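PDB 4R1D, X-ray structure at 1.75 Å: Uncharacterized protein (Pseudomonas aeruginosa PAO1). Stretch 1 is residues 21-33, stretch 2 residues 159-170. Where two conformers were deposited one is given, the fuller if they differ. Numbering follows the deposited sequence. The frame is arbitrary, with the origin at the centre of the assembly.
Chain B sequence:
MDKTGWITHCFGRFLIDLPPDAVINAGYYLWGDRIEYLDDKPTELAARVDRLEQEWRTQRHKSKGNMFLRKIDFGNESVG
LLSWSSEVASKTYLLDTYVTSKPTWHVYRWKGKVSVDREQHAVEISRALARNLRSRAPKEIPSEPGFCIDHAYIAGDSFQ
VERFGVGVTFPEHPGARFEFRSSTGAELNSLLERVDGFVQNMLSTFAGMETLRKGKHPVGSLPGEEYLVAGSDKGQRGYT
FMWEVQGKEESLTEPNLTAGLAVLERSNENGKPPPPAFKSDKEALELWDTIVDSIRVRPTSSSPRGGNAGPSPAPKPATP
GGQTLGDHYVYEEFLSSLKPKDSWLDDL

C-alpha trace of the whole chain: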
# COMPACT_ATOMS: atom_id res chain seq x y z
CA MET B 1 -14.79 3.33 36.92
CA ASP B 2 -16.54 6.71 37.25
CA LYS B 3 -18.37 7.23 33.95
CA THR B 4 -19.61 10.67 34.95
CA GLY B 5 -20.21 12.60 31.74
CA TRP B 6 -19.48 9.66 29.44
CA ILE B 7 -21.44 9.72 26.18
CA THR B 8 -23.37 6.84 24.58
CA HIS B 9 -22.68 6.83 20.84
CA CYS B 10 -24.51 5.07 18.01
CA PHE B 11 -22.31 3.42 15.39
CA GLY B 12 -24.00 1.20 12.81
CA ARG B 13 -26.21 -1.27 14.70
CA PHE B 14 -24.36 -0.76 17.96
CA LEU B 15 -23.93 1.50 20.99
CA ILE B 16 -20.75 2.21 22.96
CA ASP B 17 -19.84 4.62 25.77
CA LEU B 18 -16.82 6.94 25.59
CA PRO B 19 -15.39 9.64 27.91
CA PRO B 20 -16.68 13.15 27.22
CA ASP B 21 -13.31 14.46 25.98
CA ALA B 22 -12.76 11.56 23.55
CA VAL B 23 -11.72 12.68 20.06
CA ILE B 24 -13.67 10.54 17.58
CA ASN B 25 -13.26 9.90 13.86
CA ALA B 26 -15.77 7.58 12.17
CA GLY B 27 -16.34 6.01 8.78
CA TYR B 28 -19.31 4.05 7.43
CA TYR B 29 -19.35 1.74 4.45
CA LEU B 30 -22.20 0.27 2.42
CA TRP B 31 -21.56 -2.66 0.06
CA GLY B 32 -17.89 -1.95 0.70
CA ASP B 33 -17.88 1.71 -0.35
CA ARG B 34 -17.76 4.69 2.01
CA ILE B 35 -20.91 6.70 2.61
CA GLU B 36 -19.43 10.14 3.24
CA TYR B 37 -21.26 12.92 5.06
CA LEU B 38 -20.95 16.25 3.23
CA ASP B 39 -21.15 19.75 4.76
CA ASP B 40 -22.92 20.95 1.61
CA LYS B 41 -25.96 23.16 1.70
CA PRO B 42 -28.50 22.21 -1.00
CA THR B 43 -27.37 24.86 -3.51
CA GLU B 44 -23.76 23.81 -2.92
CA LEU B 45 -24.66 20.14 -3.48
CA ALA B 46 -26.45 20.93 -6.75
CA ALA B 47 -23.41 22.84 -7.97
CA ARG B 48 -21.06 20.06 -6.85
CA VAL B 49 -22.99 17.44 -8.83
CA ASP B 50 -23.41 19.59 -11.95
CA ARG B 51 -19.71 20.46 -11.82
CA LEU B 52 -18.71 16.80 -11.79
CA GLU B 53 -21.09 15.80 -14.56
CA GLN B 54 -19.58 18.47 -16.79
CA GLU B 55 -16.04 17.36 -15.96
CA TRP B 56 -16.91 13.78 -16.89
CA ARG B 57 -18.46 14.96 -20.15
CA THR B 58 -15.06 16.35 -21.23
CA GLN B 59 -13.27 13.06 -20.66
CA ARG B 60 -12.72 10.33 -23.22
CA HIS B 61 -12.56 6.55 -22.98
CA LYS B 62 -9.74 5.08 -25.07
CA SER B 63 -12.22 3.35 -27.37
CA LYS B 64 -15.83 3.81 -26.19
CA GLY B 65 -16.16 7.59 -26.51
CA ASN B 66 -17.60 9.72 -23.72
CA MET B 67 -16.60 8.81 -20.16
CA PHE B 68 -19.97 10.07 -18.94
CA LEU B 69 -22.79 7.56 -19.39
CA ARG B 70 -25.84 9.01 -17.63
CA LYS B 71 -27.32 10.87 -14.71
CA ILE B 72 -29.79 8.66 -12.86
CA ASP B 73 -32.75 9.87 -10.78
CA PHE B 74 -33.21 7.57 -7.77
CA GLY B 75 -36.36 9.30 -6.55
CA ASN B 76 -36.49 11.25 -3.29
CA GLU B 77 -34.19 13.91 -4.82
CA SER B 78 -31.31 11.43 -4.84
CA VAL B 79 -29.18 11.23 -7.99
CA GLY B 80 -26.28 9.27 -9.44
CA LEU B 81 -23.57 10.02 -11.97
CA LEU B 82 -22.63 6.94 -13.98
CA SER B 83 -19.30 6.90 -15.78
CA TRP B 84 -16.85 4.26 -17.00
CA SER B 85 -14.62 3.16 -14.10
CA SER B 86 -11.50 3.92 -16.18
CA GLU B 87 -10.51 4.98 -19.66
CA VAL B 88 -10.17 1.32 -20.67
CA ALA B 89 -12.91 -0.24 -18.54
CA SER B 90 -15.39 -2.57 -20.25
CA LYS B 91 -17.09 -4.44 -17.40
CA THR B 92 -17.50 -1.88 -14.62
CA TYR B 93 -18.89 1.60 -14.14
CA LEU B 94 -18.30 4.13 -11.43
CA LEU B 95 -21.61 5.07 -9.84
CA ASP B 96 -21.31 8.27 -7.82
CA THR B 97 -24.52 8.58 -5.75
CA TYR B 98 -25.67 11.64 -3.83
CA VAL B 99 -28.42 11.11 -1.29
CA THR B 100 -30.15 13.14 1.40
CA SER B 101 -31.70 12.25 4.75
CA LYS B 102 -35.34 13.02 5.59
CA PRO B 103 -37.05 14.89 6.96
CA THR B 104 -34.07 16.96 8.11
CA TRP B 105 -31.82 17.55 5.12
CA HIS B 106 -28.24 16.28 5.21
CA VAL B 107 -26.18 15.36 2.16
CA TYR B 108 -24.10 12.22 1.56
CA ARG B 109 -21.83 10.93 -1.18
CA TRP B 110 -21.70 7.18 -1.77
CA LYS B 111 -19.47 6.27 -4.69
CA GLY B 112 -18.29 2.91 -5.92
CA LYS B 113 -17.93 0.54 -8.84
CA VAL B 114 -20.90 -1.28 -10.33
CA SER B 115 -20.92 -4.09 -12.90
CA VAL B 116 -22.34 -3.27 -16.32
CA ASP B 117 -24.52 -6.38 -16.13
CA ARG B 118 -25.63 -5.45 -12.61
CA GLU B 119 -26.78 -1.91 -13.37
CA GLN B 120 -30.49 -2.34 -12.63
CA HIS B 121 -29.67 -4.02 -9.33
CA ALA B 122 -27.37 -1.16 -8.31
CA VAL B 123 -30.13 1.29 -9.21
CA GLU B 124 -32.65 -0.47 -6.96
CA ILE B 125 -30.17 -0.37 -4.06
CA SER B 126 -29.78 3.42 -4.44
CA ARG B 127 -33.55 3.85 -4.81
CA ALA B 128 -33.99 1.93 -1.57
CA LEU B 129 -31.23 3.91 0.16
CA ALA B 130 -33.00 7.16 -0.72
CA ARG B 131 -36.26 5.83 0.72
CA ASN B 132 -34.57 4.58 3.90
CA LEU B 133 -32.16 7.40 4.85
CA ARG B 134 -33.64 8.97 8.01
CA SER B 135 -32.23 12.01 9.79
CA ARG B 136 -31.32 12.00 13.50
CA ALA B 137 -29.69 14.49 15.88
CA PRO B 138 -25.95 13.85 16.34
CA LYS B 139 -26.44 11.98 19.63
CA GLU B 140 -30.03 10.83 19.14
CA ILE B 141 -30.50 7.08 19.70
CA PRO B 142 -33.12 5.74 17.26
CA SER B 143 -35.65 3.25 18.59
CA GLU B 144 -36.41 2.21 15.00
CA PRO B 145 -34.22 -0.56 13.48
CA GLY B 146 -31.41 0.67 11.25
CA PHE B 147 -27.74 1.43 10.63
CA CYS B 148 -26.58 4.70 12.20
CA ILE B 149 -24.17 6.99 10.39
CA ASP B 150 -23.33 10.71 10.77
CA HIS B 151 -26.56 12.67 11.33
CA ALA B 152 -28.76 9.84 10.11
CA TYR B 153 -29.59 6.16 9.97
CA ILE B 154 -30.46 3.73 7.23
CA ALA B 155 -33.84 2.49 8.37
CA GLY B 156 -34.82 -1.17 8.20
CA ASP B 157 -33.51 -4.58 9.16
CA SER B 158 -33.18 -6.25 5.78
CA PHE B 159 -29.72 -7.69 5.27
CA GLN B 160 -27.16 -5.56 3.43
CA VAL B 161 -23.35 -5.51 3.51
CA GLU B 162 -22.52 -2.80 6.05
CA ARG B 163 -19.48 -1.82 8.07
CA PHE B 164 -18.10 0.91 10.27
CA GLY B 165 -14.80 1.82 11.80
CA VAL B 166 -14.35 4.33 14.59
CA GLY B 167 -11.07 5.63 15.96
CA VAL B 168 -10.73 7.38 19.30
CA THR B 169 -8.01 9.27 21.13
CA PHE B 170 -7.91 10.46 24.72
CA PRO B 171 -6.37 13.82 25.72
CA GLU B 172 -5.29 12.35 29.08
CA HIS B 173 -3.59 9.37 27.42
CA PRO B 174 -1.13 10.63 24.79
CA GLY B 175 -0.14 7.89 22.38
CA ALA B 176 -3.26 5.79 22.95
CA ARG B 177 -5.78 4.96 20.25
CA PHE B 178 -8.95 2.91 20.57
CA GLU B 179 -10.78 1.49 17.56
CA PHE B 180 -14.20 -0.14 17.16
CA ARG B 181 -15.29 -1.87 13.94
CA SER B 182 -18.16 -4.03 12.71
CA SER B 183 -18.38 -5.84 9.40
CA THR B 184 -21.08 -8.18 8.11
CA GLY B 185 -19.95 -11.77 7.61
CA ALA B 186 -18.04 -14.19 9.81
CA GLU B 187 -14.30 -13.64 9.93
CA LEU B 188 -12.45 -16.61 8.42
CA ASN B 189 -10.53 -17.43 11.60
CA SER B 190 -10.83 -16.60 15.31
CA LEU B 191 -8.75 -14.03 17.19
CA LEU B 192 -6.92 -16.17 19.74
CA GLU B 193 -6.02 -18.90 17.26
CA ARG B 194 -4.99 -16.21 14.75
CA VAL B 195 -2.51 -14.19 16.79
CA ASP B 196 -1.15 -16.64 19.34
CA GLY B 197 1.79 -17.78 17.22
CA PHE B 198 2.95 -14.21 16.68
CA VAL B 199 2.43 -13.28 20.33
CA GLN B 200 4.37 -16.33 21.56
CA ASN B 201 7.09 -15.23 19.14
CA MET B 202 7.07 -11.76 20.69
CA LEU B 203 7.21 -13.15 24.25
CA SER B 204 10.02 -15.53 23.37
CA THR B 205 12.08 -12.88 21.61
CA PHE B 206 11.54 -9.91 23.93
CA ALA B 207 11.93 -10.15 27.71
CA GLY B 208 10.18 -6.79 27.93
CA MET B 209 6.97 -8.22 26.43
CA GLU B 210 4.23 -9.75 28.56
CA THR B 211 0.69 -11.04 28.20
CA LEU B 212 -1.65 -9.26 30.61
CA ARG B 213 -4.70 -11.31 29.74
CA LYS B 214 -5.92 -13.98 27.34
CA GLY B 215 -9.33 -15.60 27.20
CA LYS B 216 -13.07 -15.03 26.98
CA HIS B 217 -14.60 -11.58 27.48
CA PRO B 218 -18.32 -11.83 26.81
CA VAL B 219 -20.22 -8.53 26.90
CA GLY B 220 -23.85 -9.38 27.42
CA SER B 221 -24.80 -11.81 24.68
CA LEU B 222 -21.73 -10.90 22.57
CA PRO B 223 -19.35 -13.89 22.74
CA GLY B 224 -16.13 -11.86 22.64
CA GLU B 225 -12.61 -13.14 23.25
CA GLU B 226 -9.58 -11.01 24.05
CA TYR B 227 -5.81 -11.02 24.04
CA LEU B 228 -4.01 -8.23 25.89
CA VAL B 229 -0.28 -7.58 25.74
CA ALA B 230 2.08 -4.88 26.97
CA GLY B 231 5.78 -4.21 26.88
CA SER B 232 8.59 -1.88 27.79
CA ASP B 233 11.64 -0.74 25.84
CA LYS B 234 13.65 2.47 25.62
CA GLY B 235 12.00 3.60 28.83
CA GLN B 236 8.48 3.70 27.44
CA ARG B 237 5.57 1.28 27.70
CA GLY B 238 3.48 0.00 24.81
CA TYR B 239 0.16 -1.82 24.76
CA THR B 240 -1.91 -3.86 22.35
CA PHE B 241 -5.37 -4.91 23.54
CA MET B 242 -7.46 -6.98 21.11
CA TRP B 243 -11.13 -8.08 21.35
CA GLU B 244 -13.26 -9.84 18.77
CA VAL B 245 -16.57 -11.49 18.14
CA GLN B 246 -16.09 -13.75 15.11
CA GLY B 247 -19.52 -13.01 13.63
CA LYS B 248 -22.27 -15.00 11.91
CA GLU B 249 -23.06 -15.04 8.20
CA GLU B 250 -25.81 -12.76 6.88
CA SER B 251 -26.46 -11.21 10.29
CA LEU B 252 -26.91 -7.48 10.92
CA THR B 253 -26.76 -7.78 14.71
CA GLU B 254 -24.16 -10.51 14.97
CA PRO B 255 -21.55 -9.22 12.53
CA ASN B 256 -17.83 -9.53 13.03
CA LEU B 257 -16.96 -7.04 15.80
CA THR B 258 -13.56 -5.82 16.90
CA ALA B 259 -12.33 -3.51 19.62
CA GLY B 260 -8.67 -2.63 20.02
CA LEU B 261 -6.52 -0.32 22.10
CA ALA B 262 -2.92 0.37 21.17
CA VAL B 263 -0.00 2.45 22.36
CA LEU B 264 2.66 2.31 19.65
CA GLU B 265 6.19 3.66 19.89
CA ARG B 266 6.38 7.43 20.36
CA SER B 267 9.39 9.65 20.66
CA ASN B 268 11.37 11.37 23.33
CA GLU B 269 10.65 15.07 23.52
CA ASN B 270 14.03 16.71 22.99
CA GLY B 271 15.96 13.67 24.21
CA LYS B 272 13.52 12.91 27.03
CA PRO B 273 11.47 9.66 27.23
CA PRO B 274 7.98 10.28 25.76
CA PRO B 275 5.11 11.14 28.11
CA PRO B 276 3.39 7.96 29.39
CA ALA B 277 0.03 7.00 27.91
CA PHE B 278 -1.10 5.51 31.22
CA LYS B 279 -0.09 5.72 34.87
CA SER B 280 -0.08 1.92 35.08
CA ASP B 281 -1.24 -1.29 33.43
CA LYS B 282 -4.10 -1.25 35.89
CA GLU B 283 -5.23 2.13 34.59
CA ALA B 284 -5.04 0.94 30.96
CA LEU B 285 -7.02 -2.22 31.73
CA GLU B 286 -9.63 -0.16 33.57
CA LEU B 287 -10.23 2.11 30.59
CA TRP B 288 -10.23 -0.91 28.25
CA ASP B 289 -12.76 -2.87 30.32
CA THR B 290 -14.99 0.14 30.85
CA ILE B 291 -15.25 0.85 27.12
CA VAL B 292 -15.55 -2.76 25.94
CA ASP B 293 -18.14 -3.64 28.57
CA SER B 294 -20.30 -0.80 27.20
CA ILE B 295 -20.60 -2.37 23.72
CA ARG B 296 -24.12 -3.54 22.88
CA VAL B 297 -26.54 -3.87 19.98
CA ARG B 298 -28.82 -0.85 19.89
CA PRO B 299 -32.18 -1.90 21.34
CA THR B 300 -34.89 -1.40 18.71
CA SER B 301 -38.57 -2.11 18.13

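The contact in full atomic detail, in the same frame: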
# COMPACT_ATOMS: atom_id res chain seq x y z
N ASP B 21 -14.36 13.76 26.72
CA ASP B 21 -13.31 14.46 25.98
C ASP B 21 -12.69 13.61 24.85
O ASP B 21 -11.73 14.02 24.22
CB ASP B 21 -12.22 14.96 26.93
CG ASP B 21 -11.56 13.84 27.71
OD1 ASP B 21 -12.23 12.81 27.95
OD2 ASP B 21 -10.38 13.98 28.11
N ALA B 22 -13.26 12.44 24.60
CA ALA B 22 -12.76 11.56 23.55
C ALA B 22 -12.83 12.26 22.20
O ALA B 22 -13.83 12.92 21.89
CB ALA B 22 -13.55 10.26 23.51
N VAL B 23 -11.77 12.13 21.41
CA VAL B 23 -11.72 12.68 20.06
C VAL B 23 -12.00 11.54 19.09
O VAL B 23 -11.23 10.58 19.02
CB VAL B 23 -10.33 13.28 19.75
CG1 VAL B 23 -10.30 13.86 18.34
CG2 VAL B 23 -9.97 14.33 20.80
N ILE B 24 -13.09 11.66 18.34
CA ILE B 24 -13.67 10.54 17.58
C ILE B 24 -13.67 10.81 16.08
O ILE B 24 -14.10 11.87 15.63
CB ILE B 24 -15.13 10.30 18.04
CG1 ILE B 24 -15.18 10.02 19.54
CG2 ILE B 24 -15.77 9.15 17.25
CD1 ILE B 24 -16.58 10.16 20.14
N ASN B 25 -13.18 9.85 15.31
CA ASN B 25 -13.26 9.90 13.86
C ASN B 25 -13.91 8.61 13.36
O ASN B 25 -13.46 7.53 13.70
CB ASN B 25 -11.86 10.03 13.25
CG ASN B 25 -11.30 11.43 13.39
OD1 ASN B 25 -11.59 12.29 12.56
ND2 ASN B 25 -10.52 11.66 14.44
N ALA B 26 -14.99 8.74 12.59
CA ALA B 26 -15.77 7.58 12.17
C ALA B 26 -15.92 7.50 10.66
O ALA B 26 -15.97 8.52 9.96
CB ALA B 26 -17.13 7.59 12.81
N GLY B 27 -16.03 6.27 10.17
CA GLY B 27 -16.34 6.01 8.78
C GLY B 27 -17.37 4.90 8.67
O GLY B 27 -17.38 3.98 9.50
N TYR B 28 -18.21 4.99 7.65
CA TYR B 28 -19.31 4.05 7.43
C TYR B 28 -19.26 3.60 6.00
O TYR B 28 -18.98 4.40 5.11
CB TYR B 28 -20.65 4.72 7.70
CG TYR B 28 -20.70 5.30 9.08
CD1 TYR B 28 -21.01 4.50 10.16
CD2 TYR B 28 -20.38 6.63 9.30
CE1 TYR B 28 -21.03 5.00 11.44
CE2 TYR B 28 -20.40 7.16 10.59
CZ TYR B 28 -20.73 6.33 11.65
OH TYR B 28 -20.75 6.83 12.93
N TYR B 29 -19.53 2.32 5.77
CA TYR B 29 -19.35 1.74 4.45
C TYR B 29 -20.53 0.84 4.11
O TYR B 29 -20.94 0.00 4.91
CB TYR B 29 -18.04 0.92 4.41
CG TYR B 29 -16.85 1.66 4.99
CD1 TYR B 29 -16.63 1.67 6.36
CD2 TYR B 29 -15.97 2.35 4.17
CE1 TYR B 29 -15.55 2.36 6.90
CE2 TYR B 29 -14.87 3.05 4.71
CZ TYR B 29 -14.68 3.04 6.07
OH TYR B 29 -13.61 3.71 6.62
N LEU B 30 -21.06 1.03 2.90
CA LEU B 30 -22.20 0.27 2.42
C LEU B 30 -21.79 -0.49 1.15
O LEU B 30 -21.29 0.12 0.20
CB LEU B 30 -23.35 1.22 2.11
CG LEU B 30 -24.71 0.64 1.76
CD1 LEU B 30 -25.27 -0.19 2.92
CD2 LEU B 30 -25.65 1.79 1.40
N TRP B 31 -22.01 -1.80 1.16
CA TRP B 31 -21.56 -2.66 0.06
C TRP B 31 -20.10 -2.36 -0.24
O TRP B 31 -19.66 -2.39 -1.39
CB TRP B 31 -22.47 -2.49 -1.17
CG TRP B 31 -23.90 -2.88 -0.87
CD1 TRP B 31 -24.94 -2.04 -0.61
CD2 TRP B 31 -24.42 -4.21 -0.79
NE1 TRP B 31 -26.08 -2.76 -0.36
CE2 TRP B 31 -25.79 -4.10 -0.47
CE3 TRP B 31 -23.86 -5.48 -0.94
CZ2 TRP B 31 -26.62 -5.21 -0.30
CZ3 TRP B 31 -24.68 -6.58 -0.78
CH2 TRP B 31 -26.04 -6.44 -0.47
N GLY B 32 -19.33 -2.09 0.81
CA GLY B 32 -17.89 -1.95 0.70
C GLY B 32 -17.38 -0.56 0.39
O GLY B 32 -16.18 -0.31 0.49
N ASP B 33 -18.27 0.36 0.03
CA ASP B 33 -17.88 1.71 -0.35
C ASP B 33 -18.30 2.73 0.70
O ASP B 33 -19.39 2.64 1.26
CB ASP B 33 -18.50 2.06 -1.70
CG ASP B 33 -18.00 1.16 -2.82
OD1 ASP B 33 -16.78 0.91 -2.88
OD2 ASP B 33 -18.82 0.70 -3.64
N PHE B 159 -31.16 -7.53 5.37
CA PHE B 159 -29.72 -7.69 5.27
C PHE B 159 -29.11 -6.85 4.15
O PHE B 159 -29.66 -6.77 3.05
CB PHE B 159 -29.32 -9.16 5.08
CG PHE B 159 -27.84 -9.34 4.99
CD1 PHE B 159 -27.08 -9.34 6.14
CD2 PHE B 159 -27.21 -9.44 3.76
CE1 PHE B 159 -25.70 -9.47 6.07
CE2 PHE B 159 -25.84 -9.58 3.68
CZ PHE B 159 -25.08 -9.59 4.84
N GLN B 160 -27.98 -6.23 4.44
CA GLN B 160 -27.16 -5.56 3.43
C GLN B 160 -25.72 -5.64 3.95
O GLN B 160 -25.51 -5.77 5.16
CB GLN B 160 -27.57 -4.10 3.28
CG GLN B 160 -27.57 -3.36 4.60
CD GLN B 160 -28.04 -1.92 4.47
OE1 GLN B 160 -28.65 -1.53 3.48
NE2 GLN B 160 -27.75 -1.12 5.50
N VAL B 161 -24.74 -5.57 3.05
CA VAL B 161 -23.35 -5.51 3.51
C VAL B 161 -23.10 -4.11 4.08
O VAL B 161 -23.29 -3.11 3.39
CB VAL B 161 -22.35 -5.79 2.38
CG1 VAL B 161 -20.93 -5.46 2.83
CG2 VAL B 161 -22.44 -7.24 1.91
N GLU B 162 -22.67 -4.06 5.34
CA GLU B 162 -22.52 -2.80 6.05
C GLU B 162 -21.37 -2.91 7.04
O GLU B 162 -21.11 -3.98 7.58
CB GLU B 162 -23.84 -2.41 6.76
CG GLU B 162 -24.33 -3.43 7.78
CD GLU B 162 -25.65 -3.03 8.42
OE1 GLU B 162 -26.47 -2.38 7.74
OE2 GLU B 162 -25.85 -3.38 9.61
N ARG B 163 -20.69 -1.80 7.27
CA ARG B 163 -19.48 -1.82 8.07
C ARG B 163 -19.23 -0.43 8.60
O ARG B 163 -19.59 0.56 7.95
CB ARG B 163 -18.29 -2.29 7.20
CG ARG B 163 -16.90 -2.05 7.82
CD ARG B 163 -15.82 -2.84 7.07
NE ARG B 163 -15.61 -2.41 5.69
CZ ARG B 163 -14.73 -1.48 5.32
NH1 ARG B 163 -13.99 -0.85 6.24
NH2 ARG B 163 -14.59 -1.17 4.04
N PHE B 164 -18.64 -0.35 9.78
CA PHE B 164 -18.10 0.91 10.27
C PHE B 164 -16.73 0.72 10.89
O PHE B 164 -16.33 -0.39 11.25
CB PHE B 164 -19.06 1.60 11.26
CG PHE B 164 -19.21 0.89 12.59
CD1 PHE B 164 -18.24 1.01 13.58
CD2 PHE B 164 -20.33 0.12 12.86
CE1 PHE B 164 -18.38 0.35 14.81
CE2 PHE B 164 -20.49 -0.52 14.09
CZ PHE B 164 -19.53 -0.40 15.06
N GLY B 165 -16.01 1.82 11.03
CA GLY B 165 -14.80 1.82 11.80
C GLY B 165 -14.72 3.17 12.48
O GLY B 165 -14.93 4.20 11.85
N VAL B 166 -14.41 3.14 13.78
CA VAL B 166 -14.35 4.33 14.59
C VAL B 166 -13.03 4.33 15.31
O VAL B 166 -12.61 3.31 15.83
CB VAL B 166 -15.50 4.37 15.64
CG1 VAL B 166 -15.40 5.63 16.47
CG2 VAL B 166 -16.84 4.27 14.95
N GLY B 167 -12.35 5.48 15.30
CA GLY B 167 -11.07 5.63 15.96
C GLY B 167 -11.17 6.73 17.00
O GLY B 167 -11.79 7.75 16.76
N VAL B 168 -10.54 6.50 18.16
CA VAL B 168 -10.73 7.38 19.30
C VAL B 168 -9.41 7.66 19.99
O VAL B 168 -8.64 6.73 20.26
CB VAL B 168 -11.68 6.72 20.34
CG1 VAL B 168 -12.05 7.71 21.43
CG2 VAL B 168 -12.93 6.21 19.65
N THR B 169 -9.15 8.93 20.28
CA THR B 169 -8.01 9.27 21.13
C THR B 169 -8.47 9.97 22.40
O THR B 169 -9.61 10.46 22.49
CB THR B 169 -6.93 10.12 20.40
OG1 THR B 169 -7.45 11.41 20.06
CG2 THR B 169 -6.46 9.40 19.12
N PHE B 170 -7.58 9.99 23.39
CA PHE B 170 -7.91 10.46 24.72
C PHE B 170 -6.88 11.49 25.16
O PHE B 170 -5.70 11.16 25.32
CB PHE B 170 -7.91 9.28 25.70
CG PHE B 170 -8.72 8.10 25.22
CD1 PHE B 170 -10.05 7.95 25.59
CD2 PHE B 170 -8.14 7.13 24.41
CE1 PHE B 170 -10.80 6.88 25.14
CE2 PHE B 170 -8.89 6.04 23.97
CZ PHE B 170 -10.21 5.92 24.33
O HOH W 1 -13.71 3.86 9.24
O HOH W 2 -28.53 -1.94 0.77

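The guanidinium of Arg 163 lies flat on the ring of Tyr 29. The two planes are 11° apart and their centres are separated by 4.0 Å. Arg 163 CZ sits 4.0 Å from the centroid of the Tyr 29 ring, 19° off the ring normal. This is a cation-pi stack: the positive charge rests over the electron-rich face of the ring. These two residues also form a backbone pair, so their side chains leave the same face of the sheet.

Strands 23-30 and 162-169 run antiparallel, with axes 4.7 Å apart at closest approach. Val 23, Asn 25, Gly 27 and Tyr 29 form hydrogen-bonded pairs with Thr 169, Gly 167, Gly 165 and Arg 163, respectively. Each pair makes two bonds, one in each direction. Gly 167 N to Asn 25 O is 2.8 Å, and the bond is nearly straight at 170°. The bond from Arg 163 N to Tyr 29 O is 3.0 Å and more bent, at 135°. One further bond extends the ladder past the strands, from Trp 31 N to Val 161 O at 2.9 Å. Between the hydrogen-bonded pairs, CA-H...O contacts fill the ladder. The shortest joins Phe 164 CA to Gly 27 O at 3.2 Å.

Tyr 29 shares its face of the sheet with three glycine positions, Gly 27, Gly 165 and Gly 167. A CB on Gly 27 would clash with the hydroxyl of Tyr 29, so its absence leaves room for that hydroxyl. The edge of the Tyr 29 ring comes near Gly 165, with Tyr 29 CE1 4.2 Å from Gly 165 N. A water oxygen lies 2.6 Å from Tyr 29 OH and 2.9 Å from Gly 165 O, bridging the two.

The other face is mostly apolar. Ile 24 CG2 meets Val 166 CG1 at 3.6 Å, and Ala 26 CB lies 4.0 Å from Val 166 CG2. Tyr 28 CD1 packs against Phe 164 CB at 3.7 Å. Just before the first strand, Ala 22 CB touches Val 168 CG1 at 3.6 Å.

A type I' turn begins at Leu 30, the last residue of the first strand, and runs to Asp 33. The backbone angles of Gly 32 call for glycine. CA-to-CB of Trp 31 points away, but its indole reaches back. Trp 31 CZ3 is 3.6 Å from Val 161 CG2. A second water accepts from Trp 31 NE1 at 2.8 Å and donates to Gln 160 OE1 at 2.7 Å.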